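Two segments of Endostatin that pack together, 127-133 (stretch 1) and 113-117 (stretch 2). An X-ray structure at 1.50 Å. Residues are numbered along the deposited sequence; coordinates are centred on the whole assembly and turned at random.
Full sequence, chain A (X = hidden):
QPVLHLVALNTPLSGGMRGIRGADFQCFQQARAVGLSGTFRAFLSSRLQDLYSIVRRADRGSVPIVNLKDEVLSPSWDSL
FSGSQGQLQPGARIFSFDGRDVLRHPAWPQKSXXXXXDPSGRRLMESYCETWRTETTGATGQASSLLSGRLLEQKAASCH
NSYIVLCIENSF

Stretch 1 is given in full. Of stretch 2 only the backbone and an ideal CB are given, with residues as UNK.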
# COMPACT_ATOMS: atom_id res chain seq x y z
N SER A 127 6.87 7.83 12.42
CA SER A 127 6.49 8.25 11.09
C SER A 127 5.36 7.45 10.45
O SER A 127 5.50 6.87 9.36
CB SER A 127 7.71 8.30 10.17
OG SER A 127 7.48 9.23 9.13
N TYR A 128 4.24 7.42 11.15
CA TYR A 128 3.06 6.77 10.62
C TYR A 128 1.78 7.52 10.99
O TYR A 128 0.71 6.93 11.21
CB TYR A 128 3.00 5.26 10.95
CG TYR A 128 2.97 4.82 12.40
CD1 TYR A 128 2.82 5.72 13.46
CD2 TYR A 128 3.09 3.46 12.70
CE1 TYR A 128 2.78 5.27 14.79
CE2 TYR A 128 3.06 3.00 14.01
CZ TYR A 128 2.90 3.90 15.05
OH TYR A 128 2.83 3.42 16.33
N CYS A 129 1.90 8.85 10.99
CA CYS A 129 0.79 9.76 11.28
C CYS A 129 -0.01 9.37 12.52
O CYS A 129 -1.24 9.38 12.49
CB CYS A 129 -0.11 9.88 10.05
SG CYS A 129 0.76 10.59 8.62
N GLU A 130 0.70 9.03 13.59
CA GLU A 130 0.09 8.63 14.85
C GLU A 130 -0.91 7.49 14.58
O GLU A 130 -2.10 7.55 14.92
CB GLU A 130 -0.53 9.86 15.52
CG GLU A 130 0.57 10.90 15.80
CD GLU A 130 0.07 12.29 16.17
OE1 GLU A 130 -1.12 12.44 16.53
OE2 GLU A 130 0.89 13.23 16.11
N THR A 131 -0.35 6.45 13.97
CA THR A 131 -1.06 5.26 13.54
C THR A 131 -2.29 5.62 12.70
O THR A 131 -3.39 5.10 12.89
CB THR A 131 -1.28 4.21 14.69
OG1 THR A 131 -1.70 2.96 14.12
CG2 THR A 131 -2.28 4.68 15.71
N TRP A 132 -2.06 6.51 11.74
CA TRP A 132 -3.05 6.96 10.76
C TRP A 132 -4.29 7.59 11.34
O TRP A 132 -5.41 7.42 10.84
CB TRP A 132 -3.38 5.80 9.80
CG TRP A 132 -2.12 5.14 9.32
CD1 TRP A 132 -1.62 3.92 9.70
CD2 TRP A 132 -1.11 5.74 8.49
NE1 TRP A 132 -0.37 3.73 9.17
CE2 TRP A 132 -0.03 4.83 8.42
CE3 TRP A 132 -1.02 6.96 7.80
CZ2 TRP A 132 1.13 5.11 7.68
CZ3 TRP A 132 0.12 7.24 7.08
CH2 TRP A 132 1.19 6.32 7.02
N ARG A 133 -4.07 8.39 12.37
CA ARG A 133 -5.16 9.08 13.03
C ARG A 133 -5.13 10.60 12.87
O ARG A 133 -6.13 11.27 13.16
CB ARG A 133 -5.19 8.70 14.52
CG ARG A 133 -5.62 7.26 14.77
CD ARG A 133 -5.86 7.00 16.25
NE ARG A 133 -6.36 5.64 16.43
CZ ARG A 133 -5.81 4.72 17.23
NH1 ARG A 133 -4.74 5.03 17.96
NH2 ARG A 133 -6.25 3.47 17.20
N UNK A 113 2.71 7.13 -2.20
CA UNK A 113 1.94 6.11 -1.50
C UNK A 113 2.33 6.08 -0.02
O UNK A 113 3.52 6.11 0.31
CB UNK A 113 2.16 4.74 -2.14
N UNK A 114 1.32 6.06 0.85
CA UNK A 114 1.57 5.98 2.30
C UNK A 114 1.98 4.56 2.66
O UNK A 114 1.46 3.60 2.10
CB UNK A 114 0.33 6.40 3.10
N UNK A 115 2.93 4.41 3.58
CA UNK A 115 3.28 3.07 4.04
C UNK A 115 3.68 2.98 5.53
O UNK A 115 3.51 1.94 6.15
CB UNK A 115 4.43 2.54 3.18
N UNK A 116 4.24 4.07 6.09
CA UNK A 116 4.64 4.08 7.49
C UNK A 116 5.64 3.01 7.90
O UNK A 116 5.69 2.67 9.09
CB UNK A 116 3.39 3.94 8.36
N UNK A 117 6.49 2.56 6.97
CA UNK A 117 7.44 1.46 7.24
C UNK A 117 8.87 1.69 6.78
O UNK A 117 9.10 2.49 5.88
CB UNK A 117 6.93 0.18 6.57

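Position 113 lies in the strand, with extended backbone angles (phi/psi -123/133), and nothing of stretch 1 comes within 5.5 Å of its ideal CB. Stretch 1 therefore sets little constraint here; a beta-branched residue would suit the strand, but many others would fit. The deposited residue is Val-113, in the t rotamer, and it makes no contact with stretch 1.

Position 114 is still extended, but here CA-to-CB points toward stretch 1, and the ideal CB lies 4.0 Å from CH2 of Trp-132. What stretch 1 offers is the carbon edge of that indole and, beyond it, the sulfur of Cys-129. Neither calls for a charge, so an apolar residue is expected: leucine, isoleucine or methionine could cover the indole edge, while an aromatic side chain could reach the sulfur as well. The deposited residue is Trp-114. With chi1 at -74° (m), its ring meets both groups. The edge of Trp-132 is directed toward the face of Trp-114 in an offset edge-to-face pair, with planes at 60° and CZ3 of Trp-132 3.8 Å from CE3 of Trp-114. Cys-129 SG sits over one face of the same indole, 4.5 Å from the centroid of its six-membered ring and 4.2 Å from its CH2 atom. One broad ring thus serves two neighbours that are three residues apart in stretch 1.

At position 115 CA-to-CB points away from stretch 1, and no atom of that stretch lies near the ideal CB. Polar or apolar side chains would do equally well as far as stretch 1 is concerned. The residue is His-115, whose side chain works within its own stretch: ND1 accepts a hydrogen bond from the backbone N of position 117 at 3.0 Å. Its contact with stretch 1 is through the backbone, the C atom lying 4.0 Å from Trp-132 CZ2.

Position 116 is the most restrictive. Its phi of 57° favours glycine, and the ideal CB, directed toward stretch 1, would lie 2.6 Å from CZ2 of Trp-132 and 2.9 Å from CB of Tyr-128. Both are clashes, leaving glycine as the natural fit. Gly-116 allows close backbone packing: its N approaches Trp-132 CZ2 to 3.6 Å at the ring edge, and its CA makes a CA-H...O contact of 3.5 Å with Ser-127 O.

Position 117 again points away, so stretch 1 leaves the choice wide. Ser-117 turns back on its own stretch, its OG donating a hydrogen bond to His-115 O at 2.9 Å.

Stretch 2 113-117: VWHGS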
# COMPACT_ATOMS: atom_id res chain seq x y z
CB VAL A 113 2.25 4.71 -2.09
CG1 VAL A 113 1.49 3.63 -1.33
CG2 VAL A 113 1.90 4.67 -3.57
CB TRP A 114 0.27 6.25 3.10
CG TRP A 114 -0.20 7.67 3.16
CD1 TRP A 114 -1.42 8.15 2.78
CD2 TRP A 114 0.53 8.80 3.69
NE1 TRP A 114 -1.51 9.50 3.04
CE2 TRP A 114 -0.32 9.92 3.60
CE3 TRP A 114 1.82 8.96 4.21
CZ2 TRP A 114 0.07 11.21 4.03
CZ3 TRP A 114 2.23 10.27 4.64
CH2 TRP A 114 1.34 11.35 4.54
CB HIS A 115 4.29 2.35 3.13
CG HIS A 115 5.61 3.06 2.98
ND1 HIS A 115 6.55 3.12 3.99
CD2 HIS A 115 6.15 3.73 1.93
CE1 HIS A 115 7.61 3.79 3.56
NE2 HIS A 115 7.39 4.17 2.32
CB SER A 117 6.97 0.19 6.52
OG SER A 117 5.58 -0.02 6.70
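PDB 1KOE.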